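Local coordinates for protein probable TonB-dependent receptor (Pseudomonas aeruginosa, PDB 4K3F) that probably binds methionine in the periplasm as the lipoprotein component of a transport system, here holding selenomethionine in its ligand pocket, at residues A2-V7 with D31-E36; T6-P11 with K50-N55; A15-V20 with A222-F227. One frame throughout, in Å; residues are numbered along the deposited sequence.

Contact 1 of 3, residues A2-V7 with D31-E36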
loop_
_atom_site.group_PDB
_atom_site.type_symbol
_atom_site.label_atom_id
_atom_site.label_comp_id
_atom_site.label_asym_id
_atom_site.label_seq_id
_atom_site.Cartn_x
_atom_site.Cartn_y
_atom_site.Cartn_z
ATOM N N ALA A 2 14.483 28.567 2.373
ATOM C CA ALA A 2 14.180 27.141 2.238
ATOM C C ALA A 2 13.897 26.728 0.781
ATOM O O ALA A 2 13.400 27.536 -0.005
ATOM C CB ALA A 2 12.949 26.821 3.087
ATOM N N GLU A 3 14.170 25.457 0.474
ATOM C CA GLU A 3 13.783 24.804 -0.777
ATOM C C GLU A 3 12.345 24.244 -0.582
ATOM O O GLU A 3 12.082 23.530 0.376
ATOM C CB GLU A 3 14.719 23.647 -1.152
ATOM C CG GLU A 3 16.157 24.017 -1.598
ATOM C CD GLU A 3 17.252 22.931 -1.438
ATOM O OE1 GLU A 3 17.138 21.966 -0.633
ATOM O OE2 GLU A 3 18.298 23.074 -2.110
ATOM N N SER A 4 11.437 24.566 -1.479
ATOM C CA SER A 4 10.087 24.007 -1.482
ATOM C C SER A 4 10.075 22.564 -1.962
ATOM O O SER A 4 10.697 22.245 -2.976
ATOM C CB SER A 4 9.213 24.814 -2.439
ATOM O OG SER A 4 7.893 24.311 -2.478
ATOM N N LEU A 5 9.282 21.716 -1.316
ATOM C CA LEU A 5 9.158 20.300 -1.743
ATOM C C LEU A 5 7.740 19.873 -1.500
ATOM O O LEU A 5 7.309 19.778 -0.372
ATOM C CB LEU A 5 10.160 19.396 -1.012
ATOM C CG LEU A 5 10.160 17.931 -1.387
ATOM C CD1 LEU A 5 10.518 17.766 -2.850
ATOM C CD2 LEU A 5 11.168 17.206 -0.499
ATOM N N THR A 6 6.978 19.656 -2.567
ATOM C CA THR A 6 5.569 19.337 -2.405
ATOM C C THR A 6 5.365 17.825 -2.626
ATOM O O THR A 6 5.868 17.280 -3.587
ATOM C CB THR A 6 4.699 20.143 -3.395
ATOM O OG1 THR A 6 5.188 19.951 -4.721
ATOM C CG2 THR A 6 4.725 21.623 -3.036
ATOM N N VAL A 7 4.624 17.171 -1.726
ATOM C CA VAL A 7 4.485 15.698 -1.702
ATOM C C VAL A 7 3.025 15.294 -1.512
ATOM O O VAL A 7 2.384 15.700 -0.522
ATOM C CB VAL A 7 5.329 15.054 -0.579
ATOM C CG1 VAL A 7 5.295 13.552 -0.681
ATOM C CG2 VAL A 7 6.768 15.504 -0.679
ATOM N N ASP A 31 11.380 23.001 2.943
ATOM C CA ASP A 31 10.006 23.291 3.370
ATOM C C ASP A 31 9.066 22.286 2.742
ATOM O O ASP A 31 8.636 22.430 1.593
ATOM C CB ASP A 31 9.611 24.714 2.993
ATOM C CG ASP A 31 8.207 25.062 3.416
ATOM O OD1 ASP A 31 7.633 24.401 4.310
ATOM O OD2 ASP A 31 7.666 26.032 2.856
ATOM N N LEU A 32 8.821 21.219 3.488
ATOM C CA LEU A 32 7.981 20.116 3.021
ATOM C C LEU A 32 6.510 20.474 3.095
ATOM O O LEU A 32 6.021 20.799 4.171
ATOM C CB LEU A 32 8.208 18.876 3.863
ATOM C CG LEU A 32 7.507 17.592 3.423
ATOM C CD1 LEU A 32 7.996 17.146 2.043
ATOM C CD2 LEU A 32 7.791 16.493 4.423
ATOM N N LYS A 33 5.817 20.416 1.955
ATOM C CA LYS A 33 4.393 20.767 1.844
ATOM C C LYS A 33 3.627 19.537 1.415
ATOM O O LYS A 33 3.809 19.013 0.281
ATOM C CB LYS A 33 4.213 21.906 0.837
ATOM C CG LYS A 33 4.992 23.170 1.220
ATOM C CD LYS A 33 4.878 24.225 0.123
ATOM C CE LYS A 33 5.846 25.366 0.319
ATOM N NZ LYS A 33 6.251 25.952 -0.987
ATOM N N ILE A 34 2.766 19.066 2.305
ATOM C CA ILE A 34 2.129 17.759 2.163
ATOM C C ILE A 34 0.694 17.997 1.697
ATOM O O ILE A 34 -0.016 18.865 2.250
ATOM C CB ILE A 34 2.074 17.043 3.531
ATOM C CG1 ILE A 34 3.481 16.813 4.088
ATOM C CG2 ILE A 34 1.309 15.738 3.448
ATOM C CD1 ILE A 34 3.479 16.657 5.594
ATOM N N LYS A 35 0.293 17.250 0.672
ATOM C CA LYS A 35 -1.063 17.327 0.135
ATOM C C LYS A 35 -1.685 15.949 0.217
ATOM O O LYS A 35 -1.173 14.995 -0.387
ATOM C CB LYS A 35 -1.009 17.847 -1.301
ATOM C CG LYS A 35 -0.792 19.370 -1.409
ATOM C CD LYS A 35 0.584 19.807 -0.917
ATOM C CE LYS A 35 0.977 21.179 -1.409
ATOM N NZ LYS A 35 0.029 22.215 -0.924
ATOM N N GLU A 36 -2.791 15.829 0.943
ATOM C CA GLU A 36 -3.407 14.540 1.132
ATOM C C GLU A 36 -4.364 14.159 0.012
ATOM O O GLU A 36 -5.126 15.004 -0.443
ATOM C CB GLU A 36 -4.185 14.517 2.425
ATOM C CG GLU A 36 -3.287 14.759 3.621
ATOM C CD GLU A 36 -3.930 14.418 4.959
ATOM O OE1 GLU A 36 -4.985 13.752 5.026
ATOM O OE2 GLU A 36 -3.345 14.841 5.958
#
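Lys33 lies across Thr6 and Ser4 and shows how a lysine on a parallel sheet can meet the neighbouring strand at several points along its length. Its CB rests on the methyl CG2 of Thr6 at 3.9 Å and lies equally far from Leu5 O. With CG anti to its own carbonyl carbon (chi1 -59°) and the chain extended beyond, CD still touches the Thr6 methyl while coming near Ser4 OG. CE closes on that hydroxyl, and NZ ends there, donating a hydrogen bond to Ser4 OG at 2.8 Å. On the other face the contact is made by Leu5, Val7 and Leu32. Leu32 reaches across with CD1, which meets Leu5 CD2 at 4.1 Å and presses on Val7 CG2 at 3.4 Å, a close pinch for two methyl groups.

Between the two faces the backbones form a parallel ladder. Leu5 O takes the amide of Lys33 at 2.8 Å, Lys33 O takes that of Val7, and Val7 O that of Lys35. CA-H groups of Leu32, Thr6 and Ile34 lend weaker support to the same carbonyls.

These strands, 3-9 and 30-36, are joined by helix 11-26 in a beta-alpha-beta crossover. That helix packs on the face of Val7 and Ile34 through Leu18, which touches both, while helix 210-218 meets Leu5 and Val7 through Leu215.

Contact 2 of 3, residues T6-P11 with K50-N55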
loop_
_atom_site.group_PDB
_atom_site.type_symbol
_atom_site.label_atom_id
_atom_site.label_comp_id
_atom_site.label_asym_id
_atom_site.label_seq_id
_atom_site.Cartn_x
_atom_site.Cartn_y
_atom_site.Cartn_z
ATOM N N THR A 6 6.978 19.656 -2.567
ATOM C CA THR A 6 5.569 19.337 -2.405
ATOM C C THR A 6 5.365 17.825 -2.626
ATOM O O THR A 6 5.868 17.280 -3.587
ATOM C CB THR A 6 4.699 20.143 -3.395
ATOM O OG1 THR A 6 5.188 19.951 -4.721
ATOM C CG2 THR A 6 4.725 21.623 -3.036
ATOM N N VAL A 7 4.624 17.171 -1.726
ATOM C CA VAL A 7 4.485 15.698 -1.702
ATOM C C VAL A 7 3.025 15.294 -1.512
ATOM O O VAL A 7 2.384 15.700 -0.522
ATOM C CB VAL A 7 5.329 15.054 -0.579
ATOM C CG1 VAL A 7 5.295 13.552 -0.681
ATOM C CG2 VAL A 7 6.768 15.504 -0.679
ATOM N N ALA A 8 2.496 14.543 -2.480
ATOM C CA ALA A 8 1.153 13.965 -2.327
ATOM C C ALA A 8 1.233 12.663 -1.537
ATOM O O ALA A 8 2.115 11.831 -1.782
ATOM C CB ALA A 8 0.583 13.657 -3.691
ATOM N N ALA A 9 0.277 12.438 -0.645
ATOM C CA ALA A 9 0.296 11.248 0.205
ATOM C C ALA A 9 -1.088 10.808 0.600
ATOM O O ALA A 9 -1.972 11.655 0.735
ATOM C CB ALA A 9 1.072 11.536 1.461
ATOM N N THR A 10 -1.273 9.508 0.803
ATOM C CA THR A 10 -2.512 9.005 1.414
ATOM C C THR A 10 -2.439 9.341 2.920
ATOM O O THR A 10 -1.372 9.597 3.507
ATOM C CB THR A 10 -2.723 7.476 1.188
ATOM O OG1 THR A 10 -1.445 6.816 1.304
ATOM C CG2 THR A 10 -3.255 7.232 -0.224
ATOM N N PRO A 11 -3.595 9.438 3.567
ATOM C CA PRO A 11 -3.565 10.066 4.897
ATOM C C PRO A 11 -2.869 9.248 5.979
ATOM O O PRO A 11 -2.178 9.821 6.812
ATOM C CB PRO A 11 -5.057 10.188 5.246
ATOM C CG PRO A 11 -5.736 10.234 3.942
ATOM C CD PRO A 11 -4.972 9.282 3.081
ATOM N N LYS A 50 3.337 17.619 -13.352
ATOM C CA LYS A 50 4.227 18.665 -12.870
ATOM C C LYS A 50 3.463 19.662 -11.952
ATOM O O LYS A 50 3.717 20.879 -11.983
ATOM C CB LYS A 50 4.975 19.340 -14.074
ATOM C CG LYS A 50 5.444 18.337 -15.164
ATOM C CD LYS A 50 6.171 19.000 -16.329
ATOM C CE LYS A 50 6.706 18.020 -17.382
ATOM N NZ LYS A 50 7.550 16.917 -16.785
ATOM N N ARG A 51 2.532 19.145 -11.175
ATOM C CA ARG A 51 1.783 19.944 -10.243
ATOM C C ARG A 51 2.406 19.856 -8.870
ATOM O O ARG A 51 2.320 20.807 -8.075
ATOM C CB ARG A 51 0.322 19.538 -10.192
ATOM C CG ARG A 51 -0.354 19.713 -11.537
ATOM C CD ARG A 51 -1.816 19.308 -11.578
ATOM N NE ARG A 51 -2.294 19.254 -12.972
ATOM C CZ ARG A 51 -2.722 20.312 -13.686
ATOM N NH1 ARG A 51 -2.789 21.518 -13.168
ATOM N NH2 ARG A 51 -3.063 20.168 -14.955
ATOM N N LEU A 52 2.941 18.673 -8.544
ATOM C CA LEU A 52 3.578 18.435 -7.239
ATOM C C LEU A 52 4.906 17.749 -7.554
ATOM O O LEU A 52 5.052 17.128 -8.624
ATOM C CB LEU A 52 2.718 17.516 -6.379
ATOM C CG LEU A 52 1.328 18.029 -6.067
ATOM C CD1 LEU A 52 0.533 17.004 -5.272
ATOM C CD2 LEU A 52 1.428 19.319 -5.300
ATOM N N ASP A 53 5.860 17.852 -6.638
ATOM C CA ASP A 53 7.196 17.348 -6.878
ATOM C C ASP A 53 7.364 15.797 -6.718
ATOM O O ASP A 53 8.154 15.185 -7.421
ATOM C CB ASP A 53 8.169 17.977 -5.926
ATOM C CG ASP A 53 8.326 19.505 -6.098
ATOM O OD1 ASP A 53 8.376 20.021 -7.239
ATOM O OD2 ASP A 53 8.411 20.169 -5.054
ATOM N N ALA A 54 6.610 15.207 -5.828
ATOM C CA ALA A 54 6.775 13.816 -5.430
ATOM C C ALA A 54 5.507 13.278 -4.783
ATOM O O ALA A 54 4.553 14.012 -4.525
ATOM C CB ALA A 54 7.922 13.720 -4.432
ATOM N N ASN A 55 5.470 11.977 -4.574
ATOM C CA ASN A 55 4.391 11.364 -3.827
ATOM C C ASN A 55 4.891 10.215 -2.951
ATOM O O ASN A 55 5.992 9.675 -3.140
ATOM C CB ASN A 55 3.187 10.962 -4.720
ATOM C CG ASN A 55 3.513 9.864 -5.723
ATOM O OD1 ASN A 55 4.014 8.790 -5.369
ATOM N ND2 ASN A 55 3.182 10.099 -6.954
HETATM O O HOH W 1 5.025 21.928 -6.423
#
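Thr6 and Asp53 grip each other through backbone and side chain alike, a compact example of how a loop can be locked onto the strand beside it. The Thr6 amide donates to Asp53 OD2 at 2.9 Å in a nearly straight bond (166°), reaching the anti side of the carboxylate 28° out of its plane. In return the Asp53 amide donates to Thr6 OG1, also at 2.9 Å. The hydroxyl can take that bond because it sits between the backbone N and the carbonyl carbon (chi1 53°). The same Asp53 N-H also leans weakly on Thr6 O, which takes a second weak bond from the Ala54 amide.

One step along, pairing becomes that of ordinary parallel strands. The Ala8 amide donates to Ala54 O at 2.9 Å, and Val7 CA directs its hydrogen at the same oxygen. Asn55 CA comes near Ala8 O at a more bent angle. Beside this ladder the Ala8 methyl touches Leu52 CD1 at 3.7 Å and Asn55 CB at 3.9 Å, while the other Leu52 branch, CD2, reaches Thr6 CB.

In the next shell, a water lies 2.6 Å from Thr6 OG1 and donates weakly to Arg51 O. Lys50, with positive phi, is the C-prime residue of the Schellman motif that ends the preceding helix, after which the chain continues through Leu52 and Asp53 to strand 54-59. The amide ND2 of Asn55 turns away to Asn44 OD1, and Asp53 O is held by Asn206 ND2. Beyond Asn55, whose side chain is about 8 Å from the bound selenomethionine, the strand runs on to Phe57, Gln58 and His59 of the ligand pocket.

Strand 3-9 lies between strands 30-36 and 54-59, with helix 42-48 touching Ala8 through Pro43 and strand 198-202 bordering Ala54 and Asn55 from beyond.

Contact 3 of 3, residues A15-V20 with A222-F227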
loop_
_atom_site.group_PDB
_atom_site.type_symbol
_atom_site.label_atom_id
_atom_site.label_comp_id
_atom_site.label_asym_id
_atom_site.label_seq_id
_atom_site.Cartn_x
_atom_site.Cartn_y
_atom_site.Cartn_z
ATOM N N ALA A 15 0.844 10.393 5.228
ATOM C CA ALA A 15 0.843 11.817 5.567
ATOM C C ALA A 15 1.217 12.034 7.045
ATOM O O ALA A 15 1.841 13.036 7.405
ATOM C CB ALA A 15 -0.497 12.461 5.220
ATOM N N GLU A 16 0.908 11.056 7.892
ATOM C CA GLU A 16 1.305 11.128 9.303
ATOM C C GLU A 16 2.844 11.074 9.381
ATOM O O GLU A 16 3.465 11.860 10.077
ATOM C CB GLU A 16 0.670 9.998 10.109
ATOM C CG GLU A 16 -0.854 10.024 10.096
ATOM C CD GLU A 16 -1.502 9.068 11.106
ATOM O OE1 GLU A 16 -1.008 7.953 11.307
ATOM O OE2 GLU A 16 -2.560 9.422 11.644
ATOM N N ILE A 17 3.440 10.109 8.695
ATOM C CA ILE A 17 4.899 10.009 8.648
ATOM C C ILE A 17 5.531 11.303 8.169
ATOM O O ILE A 17 6.505 11.801 8.753
ATOM C CB ILE A 17 5.315 8.829 7.735
ATOM C CG1 ILE A 17 4.951 7.501 8.413
ATOM C CG2 ILE A 17 6.808 8.889 7.391
ATOM C CD1 ILE A 17 5.001 6.292 7.479
ATOM N N LEU A 18 4.997 11.844 7.068
ATOM C CA LEU A 18 5.493 13.095 6.535
ATOM C C LEU A 18 5.358 14.282 7.499
ATOM O O LEU A 18 6.301 15.094 7.571
ATOM C CB LEU A 18 4.876 13.385 5.158
ATOM C CG LEU A 18 5.266 12.400 4.050
ATOM C CD1 LEU A 18 4.420 12.716 2.829
ATOM C CD2 LEU A 18 6.739 12.429 3.678
ATOM N N ASN A 19 4.261 14.355 8.270
ATOM C CA ASN A 19 4.098 15.428 9.264
ATOM C C ASN A 19 5.211 15.381 10.357
ATOM O O ASN A 19 5.676 16.410 10.829
ATOM C CB ASN A 19 2.739 15.333 9.965
ATOM C CG ASN A 19 1.570 15.750 9.081
ATOM O OD1 ASN A 19 1.679 16.650 8.289
ATOM N ND2 ASN A 19 0.421 15.117 9.298
ATOM N N VAL A 20 5.633 14.168 10.695
ATOM C CA VAL A 20 6.671 13.969 11.724
ATOM C C VAL A 20 8.053 14.292 11.159
ATOM O O VAL A 20 8.901 14.746 11.907
ATOM C CB VAL A 20 6.546 12.537 12.290
ATOM C CG1 VAL A 20 7.683 12.156 13.206
ATOM C CG2 VAL A 20 5.203 12.429 13.014
ATOM N N ALA A 222 16.410 7.243 12.371
ATOM C CA ALA A 222 16.035 6.510 13.590
ATOM C C ALA A 222 14.754 7.058 14.198
ATOM O O ALA A 222 13.938 6.296 14.734
ATOM C CB ALA A 222 17.148 6.607 14.602
ATOM N N GLU A 223 14.548 8.378 14.060
ATOM C CA GLU A 223 13.366 9.028 14.634
ATOM C C GLU A 223 12.092 8.590 13.921
ATOM O O GLU A 223 11.079 8.372 14.562
ATOM C CB GLU A 223 13.538 10.539 14.591
ATOM C CG GLU A 223 14.623 11.036 15.545
ATOM C CD GLU A 223 16.035 10.865 15.027
ATOM O OE1 GLU A 223 16.236 10.696 13.810
ATOM O OE2 GLU A 223 16.967 10.879 15.857
ATOM N N ILE A 224 12.136 8.461 12.587
ATOM C CA ILE A 224 10.960 8.051 11.822
ATOM C C ILE A 224 10.688 6.580 12.063
ATOM O O ILE A 224 9.542 6.157 12.142
ATOM C CB ILE A 224 11.169 8.382 10.330
ATOM C CG1 ILE A 224 11.010 9.876 10.153
ATOM C CG2 ILE A 224 10.182 7.643 9.471
ATOM C CD1 ILE A 224 9.597 10.383 10.484
ATOM N N LYS A 225 11.759 5.804 12.268
ATOM C CA LYS A 225 11.594 4.381 12.554
ATOM C C LYS A 225 10.864 4.213 13.888
ATOM O O LYS A 225 9.910 3.460 14.004
ATOM C CB LYS A 225 12.944 3.654 12.555
ATOM C CG LYS A 225 12.880 2.216 13.022
ATOM C CD LYS A 225 14.275 1.608 13.023
ATOM C CE LYS A 225 14.523 0.847 11.758
ATOM N NZ LYS A 225 15.649 -0.097 11.916
ATOM N N GLN A 226 11.283 4.991 14.882
ATOM C CA GLN A 226 10.642 4.955 16.182
ATOM C C GLN A 226 9.177 5.348 16.076
ATOM O O GLN A 226 8.316 4.702 16.687
ATOM C CB GLN A 226 11.369 5.895 17.166
ATOM C CG GLN A 226 10.736 6.031 18.558
ATOM C CD GLN A 226 10.588 4.711 19.275
ATOM O OE1 GLN A 226 11.515 3.910 19.261
ATOM N NE2 GLN A 226 9.421 4.474 19.913
ATOM N N PHE A 227 8.897 6.433 15.349
ATOM C CA PHE A 227 7.516 6.867 15.212
ATOM C C PHE A 227 6.681 5.731 14.623
ATOM O O PHE A 227 5.596 5.433 15.086
ATOM C CB PHE A 227 7.384 8.129 14.321
ATOM C CG PHE A 227 5.959 8.435 13.932
ATOM C CD1 PHE A 227 5.079 8.994 14.850
ATOM C CD2 PHE A 227 5.493 8.159 12.664
ATOM C CE1 PHE A 227 3.760 9.254 14.512
ATOM C CE2 PHE A 227 4.186 8.420 12.314
ATOM C CZ PHE A 227 3.312 8.962 13.242
#
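Val20 sets one methyl squarely over the ring of Phe227 in a CH-pi contact. CG2 stands 3.8 Å from the ring centroid and only 11° off its normal, so it sits above the centre of the face. Phe227 CG lies anti to the backbone N (chi1 168°), and the ring beyond it is met by both Val20 and Ile17.

The two segments run at 139° to each other, closer to antiparallel than to perpendicular, with their axes approaching to 10.4 Å. Glu16, Ile17 and Val20 face Ile224 and Phe227. In this periplasmic binding protein-like fold, helix 11-26 is the crossover helix of the first beta-alpha-beta unit; its Leu18 is turned from helix 222-232 and packs on Ala9 of strand 3-9.

The other contacts are mostly apolar. The second Val20 methyl, CG1, meets Ile224 CD1 at 3.8 Å, the two side chains lying alongside with their tips pointing opposite ways. That same CD1 also comes within 3.8 Å of Ile17 O. Ile17 and Ile224 cross at about a right angle, CG2 against CG2 at 4.2 Å, and Ile17 CG1 reaches Phe227 CE2 at 4.1 Å. Glu16 adds its CB, which lies near Phe227 CZ.

Among polar groups, the carboxylate of Glu16 is engaged beyond the two segments, where its OE1 hydrogen-bonds to Tyr232 OH farther along helix 222-232.

From the N terminus, strand 3-9 enters both contact 1 and contact 2, which share Thr6 and Val7. Contact 1 closes the shorter loop, the crossover through helix 11-26 to strand 30-36; contact 2 spans a longer excursion that adds helix 42-48 before reaching strand 54-59. Together they place strand 3-9 between its two parallel neighbours in one sheet. Contact 3 starts within the loops that the other two close and ends about two hundred residues later, so it crosses both and brings the C-terminal helix 222-232 onto the first crossover helix. Where strand 3-9 gives way to that crossover helix, a probable hydrogen bond between Thr10 O and Ala15 N links contact 2 to contact 3.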